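Local coordinates for protein Ral guanine nucleotide dissociation stimulator-like 2 (Mus musculus, PDB 4JGW) that probably acts as a guanine nucleotide exchange factor for small G proteins and associates in vitro with GTP-bound Rap1A and H-Ras, as a putative effector, at residues 29-34 against 48-53; 57-62 against 414-419; 64-69 against 111-116; 79-84 against 424-429. One frame throughout, in Å; residues are numbered along the deposited sequence.

Contact 1 of 4, residues 29-34 against 48-53; sequences TSRQYR and SRRLRA
Thr29 and Ser48 face each other as a hydrogen-bonded pair of an antiparallel sheet, joined by two backbone bonds. Thr29 N donates to Ser48 O at 2.9 Å, and Ser48 N returns the bond to Thr29 O at 3.0 Å. Both side chains lie on one face of the sheet, where the CB of Thr29 is 3.7 Å from the OG of Ser48. Their hydroxyls share a water, which is 2.8 Å from Thr29 OG1 and 2.7 Å from Ser48 OG. The beta-branched threonine suits an extended backbone, while Ser48 is small enough for its OG to be approached by Arg31 NH2 and a water.

Two residues on, Arg31 rises on the same face and turns back toward Ser48. Its chain bends at the third torsion (chi3 -149°), bringing NH2 to within 3.1 Å of Ser48 OG in a weak bond at the guanidinium edge. The CG2 of Thr29 lies over one face of that guanidinium, offset toward its rim. Arg50 approaches from the other strand nearly at right angles to Arg31, and the two NH2 atoms stand 3.8 Å apart with the planes turned 49° from each other. Asp72, which lies against Arg50, would probably offset part of the like charge. Ser48 OG also sits above the rim of the Arg50 guanidinium.

Strand 24-33 runs between strands 11-21 and 46-54, with Val14 and Val16 of the former touching Arg31 and Thr29. Beyond the pair, Arg52 and Ala53 oppose Thr25 in a classic beta bulge, and Leu51 and Arg52 reach helix 416-436.

Contact 2 of 4, residues 57-62 against 414-419; sequences EALVRH and INFDKR
Leu59 projects from helix 56-63 into the corner between Ile414 and Phe416, touching each with a different methyl of its isobutyl fork. It gives up more surface to the contact than either partner. CG lies beside the backbone N (chi1 -61°), and the bond to CB points toward the other segment, so both methyls reach it. The backbones stay well apart, the CA atoms of Leu59 and Ile414 being 8.7 Å from each other, and the side chains do the bridging.

The first branch, CD1, meets the CD1 methyl of Ile414 at 3.9 Å, an end-to-end contact of two aliphatic chains that run obliquely to one another. Isoleucine fits here because its beta-branched form is at ease in a strand, while its long arm still spans the gap to the helix.

The second branch, CD2, comes to 4.3 Å from CD1 of Phe416, a looser contact made obliquely to the ring. Phe416, at the start of helix 416-436, thus has Leu59 on one approach and the CB of Arg419 over the centre of one face, 4.1 Å above the plane.

Leu59 belongs to the N-terminal Ras-GEF motif and its partners to the Ras-GEF domain, so this buried cluster is part of their interface. Leu51 of strand 46-54 lies against both Leu59 and Phe416, and Phe86 touches Leu59 and Ile414. From helix 75-82, Leu79 touches Phe416, and the Phe75 ring meets that of Phe416 with planes about 30° apart. Ile414 bonds through its backbone to Gly54, placing strand 414-415 at the edge of the antiparallel sheet, next to strand 46-54.

Contact 3 of 4, residues 64-69 against 111-116; sequences LDARTA and LERTTG
Leu64 is where the chain leaves helical geometry at the end of helix 56-63, and its CA lies 6.0 Å from that of Thr114, one residue of the regular helix 108-128. A type I beta turn from Asp65 to Thr68 follows, closed by a bond from Thr68 N to Asp65 O and leading into helix 68-71. Asp65 adds a capping bond: its OD1 accepts from Arg67 N at 3.5 Å, long and weak but almost straight (178°). An aspartate suits this place because its short acid can reach a backbone N-H of the turn.

Across the gap, Thr114 presents its methyl rather than its hydroxyl. OG1 stands beside the backbone N (chi1 -55°) and bonds to Glu110 O in its own helix, which leaves CG2 anti to that N and aimed at Leu64, 3.6 Å from Leu64 O and 4.0 Å from Leu64 CB. Next to it, the small CB of Ala66 rests against the aliphatic stem of Arg113, 3.9 Å from CD; beyond CD the chain bends at chi3 and carries the guanidinium away from Ala66. Asp65 OD1 and Arg113 NH1 carry opposite charges but remain 6.0 Å apart, so any attraction is probably modest.

This is a capped turn between two short helices laid on the side of a long one, an arrangement of plain packing within the helical N-terminal Ras-GEF motif.

Contact 4 of 4, residues 79-84 against 424-429; sequences LLATHR and AILSEL
Ala81 and Thr82 meet Leu426 through carbon atoms, and the apolar part of the contact rests on one leucine methyl. Leu426 CD1 lies 4.1 Å from the CB of Ala81 and 4.2 Å from the CG2 of Thr82, so this single tip touches two neighbouring residues of the opposing helix. The branched leucine is long enough to reach across from helix 416-436, while the short alanine offers a low place for it to rest. The same helix adds Phe423 against Ala81, and Arg419 and Glu422 beside Thr82.

The polar groups bond within their own segments or to nearby residues. Thr82 directs its methyl to the contact and bonds through OG1 to Ala78 O, a division of labour that suits threonine. Farther from the leucine, Ser427 OG and His83 ND1 each reach back three residues, the first to Ala424 O at 2.7 Å and the second to Leu80 O at 2.9 Å.

Helix 75-82 of the N-terminal Ras-GEF motif here meets helix 416-436 of the Ras-GEF region. The chemistry implies a small buried contact held by van der Waals packing, its one hydroxyl, that of Thr82, already satisfied by backbone.

Contact 2 joins the other three. It meets contact 1 where Arg52 O lies 3.1 Å from Phe416 N, a probable hydrogen bond, and the two reach neighbouring strands of one sheet with centres about 17 Å apart. Contact 3 lies inside the chain loop closed by contact 2, their centres also about 17 Å apart, and touches it through His62 O and Thr68 OG1, 2.6 Å apart. Contact 4 is nearest, its centre about 14 Å from that of contact 2, and shares helix 416-436 with it. Contacts 2 and 4 both tie the N-terminal Ras-GEF motif to the catalytic Ras-GEF region. Contacts 3 and 4 do not touch, their nearest atoms being about 7 Å apart.

Contact 1 of 4, residues 29-34 against 48-53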
# COMPACT_ATOMS: atom_id res chain seq x y z
N THR A 29 8.12 18.86 -23.30
CA THR A 29 9.52 19.02 -22.96
C THR A 29 10.36 18.46 -24.10
O THR A 29 10.10 17.36 -24.58
CB THR A 29 9.87 18.29 -21.64
OG1 THR A 29 8.95 18.69 -20.62
CG2 THR A 29 11.29 18.62 -21.19
N SER A 30 11.35 19.23 -24.54
CA SER A 30 12.25 18.80 -25.60
C SER A 30 13.70 18.94 -25.16
O SER A 30 14.18 20.04 -24.92
CB SER A 30 12.00 19.60 -26.89
OG SER A 30 12.58 18.96 -28.01
N ARG A 31 14.38 17.80 -25.03
CA ARG A 31 15.75 17.76 -24.55
C ARG A 31 16.71 17.34 -25.66
O ARG A 31 16.61 16.23 -26.19
CB ARG A 31 15.87 16.81 -23.35
CG ARG A 31 14.85 17.05 -22.24
CD ARG A 31 14.78 15.87 -21.28
NE ARG A 31 13.44 15.70 -20.71
CZ ARG A 31 12.44 15.05 -21.31
NH1 ARG A 31 12.61 14.49 -22.50
NH2 ARG A 31 11.25 14.96 -20.71
N GLN A 32 17.62 18.24 -26.02
CA GLN A 32 18.64 17.96 -27.02
C GLN A 32 19.92 17.49 -26.34
O GLN A 32 20.51 18.22 -25.54
CB GLN A 32 18.91 19.19 -27.89
CG GLN A 32 19.93 18.97 -29.01
CD GLN A 32 19.43 18.03 -30.10
OE1 GLN A 32 18.47 18.33 -30.80
NE2 GLN A 32 20.10 16.89 -30.25
N TYR A 33 20.33 16.26 -26.65
CA TYR A 33 21.56 15.70 -26.12
C TYR A 33 22.69 15.79 -27.14
O TYR A 33 22.44 15.82 -28.35
CB TYR A 33 21.35 14.24 -25.69
CG TYR A 33 20.54 14.08 -24.43
CD1 TYR A 33 19.15 13.96 -24.47
CD2 TYR A 33 21.16 14.03 -23.18
CE1 TYR A 33 18.40 13.81 -23.30
CE2 TYR A 33 20.42 13.88 -22.01
CZ TYR A 33 19.05 13.77 -22.08
OH TYR A 33 18.32 13.61 -20.92
N ARG A 34 23.92 15.85 -26.64
CA ARG A 34 25.10 15.79 -27.50
C ARG A 34 25.26 14.37 -28.03
O ARG A 34 24.97 13.41 -27.32
CB ARG A 34 26.35 16.22 -26.72
CG ARG A 34 26.42 17.70 -26.40
CD ARG A 34 27.72 18.05 -25.70
NE ARG A 34 27.83 19.49 -25.43
CZ ARG A 34 27.53 20.06 -24.26
NH1 ARG A 34 27.09 19.34 -23.24
NH2 ARG A 34 27.67 21.38 -24.12
N SER A 48 8.78 14.66 -24.44
CA SER A 48 7.62 14.13 -23.74
C SER A 48 6.50 15.17 -23.78
O SER A 48 6.76 16.37 -23.64
CB SER A 48 7.96 13.79 -22.29
OG SER A 48 8.31 14.95 -21.55
N ARG A 49 5.28 14.70 -24.00
CA ARG A 49 4.10 15.55 -23.92
C ARG A 49 3.14 14.95 -22.88
O ARG A 49 2.41 14.00 -23.17
CB ARG A 49 3.43 15.69 -25.30
CG ARG A 49 2.22 16.62 -25.31
CD ARG A 49 1.62 16.77 -26.70
NE ARG A 49 0.46 17.67 -26.66
CZ ARG A 49 -0.09 18.26 -27.72
NH1 ARG A 49 0.39 18.06 -28.94
NH2 ARG A 49 -1.14 19.06 -27.55
N ARG A 50 3.17 15.52 -21.68
CA ARG A 50 2.46 14.94 -20.54
C ARG A 50 1.25 15.76 -20.11
O ARG A 50 1.35 16.98 -19.93
CB ARG A 50 3.41 14.74 -19.36
CG ARG A 50 4.65 13.94 -19.68
CD ARG A 50 5.35 13.47 -18.42
NE ARG A 50 6.59 12.77 -18.72
CZ ARG A 50 7.80 13.33 -18.70
NH1 ARG A 50 7.94 14.62 -18.39
NH2 ARG A 50 8.87 12.60 -18.98
N LEU A 51 0.11 15.08 -19.95
CA LEU A 51 -1.11 15.72 -19.48
C LEU A 51 -0.94 16.19 -18.04
O LEU A 51 -0.52 15.43 -17.17
CB LEU A 51 -2.32 14.79 -19.62
CG LEU A 51 -3.72 15.39 -19.42
CD1 LEU A 51 -4.78 14.64 -20.22
CD2 LEU A 51 -4.11 15.45 -17.94
N ARG A 52 -1.27 17.46 -17.80
CA ARG A 52 -1.14 18.08 -16.48
C ARG A 52 -2.49 18.17 -15.77
O ARG A 52 -2.59 17.90 -14.58
CB ARG A 52 -0.54 19.48 -16.61
CG ARG A 52 0.96 19.49 -16.86
CD ARG A 52 1.73 19.42 -15.55
NE ARG A 52 3.06 20.02 -15.66
CZ ARG A 52 3.31 21.32 -15.55
NH1 ARG A 52 2.32 22.18 -15.33
NH2 ARG A 52 4.55 21.77 -15.67
N ALA A 53 -3.52 18.55 -16.53
CA ALA A 53 -4.88 18.68 -16.02
C ALA A 53 -5.86 18.58 -17.17
O ALA A 53 -5.54 18.94 -18.30
CB ALA A 53 -5.05 20.00 -15.28
O HOH W 1 6.70 17.03 -20.76

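Contact 2 of 4, residues 57-62 against 414-419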
# COMPACT_ATOMS: atom_id res chain seq x y z
N GLU A 57 -13.37 13.33 -19.47
CA GLU A 57 -13.49 12.96 -20.88
C GLU A 57 -12.15 13.14 -21.62
O GLU A 57 -11.80 12.33 -22.48
CB GLU A 57 -14.58 13.80 -21.57
CG GLU A 57 -16.02 13.44 -21.17
CD GLU A 57 -16.43 13.95 -19.79
OE1 GLU A 57 -15.72 14.80 -19.21
OE2 GLU A 57 -17.48 13.49 -19.28
N ALA A 58 -11.42 14.20 -21.27
CA ALA A 58 -10.12 14.48 -21.87
C ALA A 58 -9.05 13.50 -21.41
O ALA A 58 -8.13 13.17 -22.16
CB ALA A 58 -9.70 15.91 -21.57
N LEU A 59 -9.16 13.04 -20.16
CA LEU A 59 -8.27 12.02 -19.62
C LEU A 59 -8.38 10.73 -20.43
O LEU A 59 -7.37 10.09 -20.72
CB LEU A 59 -8.55 11.75 -18.14
CG LEU A 59 -8.41 12.88 -17.10
CD1 LEU A 59 -8.56 12.33 -15.69
CD2 LEU A 59 -7.10 13.63 -17.23
N VAL A 60 -9.61 10.38 -20.79
CA VAL A 60 -9.89 9.16 -21.56
C VAL A 60 -9.39 9.27 -23.01
O VAL A 60 -8.91 8.28 -23.57
CB VAL A 60 -11.40 8.78 -21.50
CG1 VAL A 60 -11.73 7.65 -22.47
CG2 VAL A 60 -11.79 8.40 -20.08
N ARG A 61 -9.51 10.46 -23.60
CA ARG A 61 -8.96 10.72 -24.94
C ARG A 61 -7.45 10.52 -24.96
O ARG A 61 -6.92 9.87 -25.86
CB ARG A 61 -9.31 12.14 -25.43
CG ARG A 61 -10.75 12.33 -25.87
CD ARG A 61 -10.94 13.61 -26.69
NE ARG A 61 -10.80 14.82 -25.87
CZ ARG A 61 -11.80 15.41 -25.21
NH1 ARG A 61 -13.03 14.91 -25.24
NH2 ARG A 61 -11.56 16.51 -24.50
N HIS A 62 -6.78 11.07 -23.95
CA HIS A 62 -5.34 10.90 -23.77
C HIS A 62 -4.98 9.44 -23.45
O HIS A 62 -3.97 8.93 -23.92
CB HIS A 62 -4.85 11.85 -22.66
CG HIS A 62 -3.36 11.91 -22.52
ND1 HIS A 62 -2.52 12.30 -23.54
CD2 HIS A 62 -2.56 11.67 -21.45
CE1 HIS A 62 -1.27 12.28 -23.12
NE2 HIS A 62 -1.27 11.91 -21.85
N ILE A 414 -9.46 18.09 -13.59
CA ILE A 414 -8.82 17.20 -12.61
C ILE A 414 -7.32 17.49 -12.58
O ILE A 414 -6.64 17.45 -13.61
CB ILE A 414 -9.10 15.71 -12.94
CG1 ILE A 414 -10.58 15.39 -12.70
CG2 ILE A 414 -8.20 14.78 -12.11
CD1 ILE A 414 -11.10 14.19 -13.47
N ASN A 415 -6.81 17.83 -11.39
CA ASN A 415 -5.39 18.08 -11.20
C ASN A 415 -4.61 16.77 -11.22
O ASN A 415 -4.43 16.13 -10.18
CB ASN A 415 -5.15 18.86 -9.90
CG ASN A 415 -3.67 19.06 -9.59
OD1 ASN A 415 -2.83 19.11 -10.48
ND2 ASN A 415 -3.35 19.19 -8.30
N PHE A 416 -4.14 16.38 -12.40
CA PHE A 416 -3.49 15.08 -12.56
C PHE A 416 -2.11 14.99 -11.92
O PHE A 416 -1.65 13.90 -11.59
CB PHE A 416 -3.45 14.64 -14.03
CG PHE A 416 -3.34 13.15 -14.21
CD1 PHE A 416 -4.47 12.34 -14.14
CD2 PHE A 416 -2.10 12.55 -14.43
CE1 PHE A 416 -4.38 10.96 -14.30
CE2 PHE A 416 -1.99 11.17 -14.59
CZ PHE A 416 -3.13 10.37 -14.53
N ASP A 417 -1.46 16.15 -11.75
CA ASP A 417 -0.19 16.22 -11.02
C ASP A 417 -0.29 15.51 -9.67
O ASP A 417 0.61 14.75 -9.29
CB ASP A 417 0.23 17.68 -10.80
CG ASP A 417 0.78 18.33 -12.07
OD1 ASP A 417 0.91 17.64 -13.10
OD2 ASP A 417 1.10 19.53 -12.02
N LYS A 418 -1.39 15.75 -8.96
CA LYS A 418 -1.68 15.09 -7.69
C LYS A 418 -1.63 13.57 -7.84
O LYS A 418 -1.07 12.87 -6.99
CB LYS A 418 -3.06 15.53 -7.16
CG LYS A 418 -3.47 14.87 -5.85
CD LYS A 418 -4.71 15.50 -5.25
CE LYS A 418 -5.02 14.89 -3.89
NZ LYS A 418 -6.02 15.68 -3.12
N ARG A 419 -2.22 13.07 -8.92
CA ARG A 419 -2.32 11.62 -9.17
C ARG A 419 -0.97 10.98 -9.51
O ARG A 419 -0.75 9.81 -9.20
CB ARG A 419 -3.35 11.33 -10.26
CG ARG A 419 -4.73 11.95 -10.02
CD ARG A 419 -5.30 11.57 -8.66
NE ARG A 419 -6.40 12.44 -8.26
CZ ARG A 419 -6.93 12.48 -7.03
NH1 ARG A 419 -6.45 11.70 -6.07
NH2 ARG A 419 -7.93 13.31 -6.77

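Contact 3 of 4, residues 64-69 against 111-116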
# COMPACT_ATOMS: atom_id res chain seq x y z
N LEU A 64 -6.49 6.75 -24.54
CA LEU A 64 -6.65 5.90 -25.71
C LEU A 64 -5.86 6.38 -26.93
O LEU A 64 -6.02 5.85 -28.04
CB LEU A 64 -8.14 5.71 -26.05
CG LEU A 64 -9.06 5.14 -24.96
CD1 LEU A 64 -10.45 4.89 -25.52
CD2 LEU A 64 -8.51 3.87 -24.33
N ASP A 65 -5.02 7.39 -26.72
CA ASP A 65 -4.11 7.89 -27.75
C ASP A 65 -2.88 6.99 -27.82
O ASP A 65 -2.23 6.74 -26.80
CB ASP A 65 -3.72 9.34 -27.45
CG ASP A 65 -2.86 9.96 -28.54
OD1 ASP A 65 -2.78 9.41 -29.66
OD2 ASP A 65 -2.26 11.02 -28.28
N ALA A 66 -2.57 6.52 -29.03
CA ALA A 66 -1.45 5.60 -29.26
C ALA A 66 -0.08 6.18 -28.90
O ALA A 66 0.85 5.43 -28.58
CB ALA A 66 -1.46 5.14 -30.72
N ARG A 67 0.03 7.50 -28.94
CA ARG A 67 1.29 8.21 -28.66
C ARG A 67 1.58 8.35 -27.17
O ARG A 67 2.74 8.55 -26.78
CB ARG A 67 1.26 9.60 -29.30
CG ARG A 67 1.07 9.62 -30.81
CD ARG A 67 0.94 11.04 -31.33
NE ARG A 67 0.61 11.08 -32.76
CZ ARG A 67 1.50 11.03 -33.74
NH1 ARG A 67 2.80 10.95 -33.48
NH2 ARG A 67 1.09 11.07 -35.01
N THR A 68 0.54 8.26 -26.35
CA THR A 68 0.65 8.49 -24.90
C THR A 68 1.66 7.58 -24.20
O THR A 68 2.38 8.03 -23.31
CB THR A 68 -0.74 8.40 -24.23
OG1 THR A 68 -1.58 9.43 -24.76
CG2 THR A 68 -0.65 8.57 -22.72
N ALA A 69 1.73 6.32 -24.62
CA ALA A 69 2.65 5.35 -24.02
C ALA A 69 4.11 5.78 -24.17
O ALA A 69 4.92 5.54 -23.27
CB ALA A 69 2.43 3.96 -24.62
N LEU A 111 -9.72 3.60 -36.51
CA LEU A 111 -10.60 2.80 -35.66
C LEU A 111 -9.83 1.63 -35.04
O LEU A 111 -9.90 1.41 -33.83
CB LEU A 111 -11.80 2.27 -36.46
CG LEU A 111 -13.19 2.18 -35.82
CD1 LEU A 111 -14.15 1.49 -36.79
CD2 LEU A 111 -13.22 1.47 -34.47
N GLU A 112 -9.10 0.89 -35.88
CA GLU A 112 -8.35 -0.29 -35.46
C GLU A 112 -7.21 0.06 -34.49
O GLU A 112 -6.93 -0.69 -33.56
CB GLU A 112 -7.79 -1.02 -36.69
CG GLU A 112 -7.33 -2.45 -36.43
CD GLU A 112 -6.59 -3.07 -37.61
OE1 GLU A 112 -6.56 -2.46 -38.70
OE2 GLU A 112 -6.03 -4.18 -37.44
N ARG A 113 -6.58 1.21 -34.73
CA ARG A 113 -5.49 1.71 -33.90
C ARG A 113 -5.96 1.99 -32.47
O ARG A 113 -5.40 1.45 -31.51
CB ARG A 113 -4.90 2.98 -34.52
CG ARG A 113 -3.67 3.55 -33.82
CD ARG A 113 -3.55 5.06 -34.03
NE ARG A 113 -3.41 5.42 -35.45
CZ ARG A 113 -3.74 6.60 -35.96
NH1 ARG A 113 -4.24 7.56 -35.19
NH2 ARG A 113 -3.57 6.82 -37.26
N THR A 114 -6.99 2.82 -32.34
CA THR A 114 -7.54 3.22 -31.04
C THR A 114 -8.17 2.04 -30.30
O THR A 114 -8.02 1.92 -29.08
CB THR A 114 -8.56 4.37 -31.18
OG1 THR A 114 -7.95 5.46 -31.88
CG2 THR A 114 -9.04 4.86 -29.82
N THR A 115 -8.86 1.17 -31.04
CA THR A 115 -9.41 -0.06 -30.47
C THR A 115 -8.28 -0.93 -29.92
O THR A 115 -8.42 -1.52 -28.85
CB THR A 115 -10.24 -0.84 -31.51
OG1 THR A 115 -11.24 0.02 -32.07
CG2 THR A 115 -10.95 -2.03 -30.86
N GLY A 116 -7.15 -0.96 -30.63
CA GLY A 116 -5.95 -1.66 -30.18
C GLY A 116 -5.39 -1.09 -28.89
O GLY A 116 -4.96 -1.83 -28.01

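Contact 4 of 4, residues 79-84 against 424-429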
# COMPACT_ATOMS: atom_id res chain seq x y z
N LEU A 79 -3.32 6.75 -13.90
CA LEU A 79 -4.77 6.93 -14.01
C LEU A 79 -5.49 5.66 -13.56
O LEU A 79 -6.43 5.73 -12.76
CB LEU A 79 -5.19 7.28 -15.45
CG LEU A 79 -6.40 8.20 -15.73
CD1 LEU A 79 -6.86 8.04 -17.17
CD2 LEU A 79 -7.59 8.01 -14.79
N LEU A 80 -5.04 4.51 -14.06
CA LEU A 80 -5.65 3.22 -13.74
C LEU A 80 -5.55 2.89 -12.25
O LEU A 80 -6.46 2.27 -11.70
CB LEU A 80 -5.04 2.09 -14.58
CG LEU A 80 -5.31 2.08 -16.09
CD1 LEU A 80 -4.59 0.91 -16.75
CD2 LEU A 80 -6.81 2.05 -16.42
N ALA A 81 -4.46 3.31 -11.61
CA ALA A 81 -4.23 3.03 -10.20
C ALA A 81 -4.98 3.98 -9.26
O ALA A 81 -5.40 3.57 -8.17
CB ALA A 81 -2.74 3.04 -9.89
N THR A 82 -5.15 5.23 -9.67
CA THR A 82 -5.72 6.26 -8.80
C THR A 82 -7.17 6.65 -9.10
O THR A 82 -7.76 7.45 -8.37
CB THR A 82 -4.86 7.56 -8.80
OG1 THR A 82 -4.85 8.13 -10.11
CG2 THR A 82 -3.42 7.27 -8.35
N HIS A 83 -7.75 6.10 -10.17
CA HIS A 83 -9.05 6.56 -10.67
C HIS A 83 -10.20 6.52 -9.65
O HIS A 83 -11.10 7.37 -9.69
CB HIS A 83 -9.45 5.86 -11.97
CG HIS A 83 -9.97 4.47 -11.79
ND1 HIS A 83 -9.14 3.38 -11.62
CD2 HIS A 83 -11.23 3.98 -11.76
CE1 HIS A 83 -9.87 2.28 -11.49
NE2 HIS A 83 -11.14 2.62 -11.57
N ARG A 84 -10.16 5.55 -8.74
CA ARG A 84 -11.22 5.39 -7.75
C ARG A 84 -11.24 6.50 -6.71
O ARG A 84 -12.18 6.59 -5.91
CB ARG A 84 -11.12 4.02 -7.06
CG ARG A 84 -11.48 2.86 -7.97
CD ARG A 84 -11.75 1.60 -7.18
NE ARG A 84 -12.54 0.66 -7.96
CZ ARG A 84 -13.26 -0.34 -7.46
NH1 ARG A 84 -13.30 -0.54 -6.14
NH2 ARG A 84 -13.94 -1.13 -8.27
N ALA A 424 3.58 7.68 -7.62
CA ALA A 424 4.98 7.57 -7.18
C ALA A 424 5.08 6.77 -5.88
O ALA A 424 5.89 5.84 -5.77
CB ALA A 424 5.61 8.96 -7.01
N ILE A 425 4.25 7.14 -4.90
CA ILE A 425 4.20 6.45 -3.61
C ILE A 425 3.66 5.03 -3.77
O ILE A 425 4.17 4.09 -3.16
CB ILE A 425 3.35 7.24 -2.58
CG1 ILE A 425 4.04 8.56 -2.23
CG2 ILE A 425 3.11 6.42 -1.31
CD1 ILE A 425 3.09 9.66 -1.77
N LEU A 426 2.64 4.88 -4.62
CA LEU A 426 2.05 3.57 -4.88
C LEU A 426 3.04 2.60 -5.52
O LEU A 426 3.03 1.41 -5.20
CB LEU A 426 0.78 3.70 -5.74
CG LEU A 426 -0.45 4.44 -5.22
CD1 LEU A 426 -1.65 4.17 -6.11
CD2 LEU A 426 -0.78 4.09 -3.77
N SER A 427 3.88 3.11 -6.42
CA SER A 427 4.89 2.29 -7.09
C SER A 427 5.97 1.80 -6.13
O SER A 427 6.53 0.72 -6.32
CB SER A 427 5.51 3.03 -8.28
OG SER A 427 6.29 4.13 -7.87
N GLU A 428 6.25 2.59 -5.09
CA GLU A 428 7.14 2.18 -4.00
C GLU A 428 6.56 0.98 -3.28
O GLU A 428 7.27 0.03 -2.95
CB GLU A 428 7.35 3.32 -3.01
CG GLU A 428 8.15 4.51 -3.52
CD GLU A 428 8.16 5.68 -2.55
OE1 GLU A 428 8.20 5.44 -1.32
OE2 GLU A 428 8.13 6.84 -3.01
N LEU A 429 5.25 1.02 -3.03
CA LEU A 429 4.52 -0.06 -2.38
C LEU A 429 4.53 -1.31 -3.26
O LEU A 429 4.70 -2.43 -2.76
CB LEU A 429 3.09 0.40 -2.08
CG LEU A 429 2.47 0.30 -0.67
CD1 LEU A 429 3.47 0.50 0.47
CD2 LEU A 429 1.32 1.30 -0.55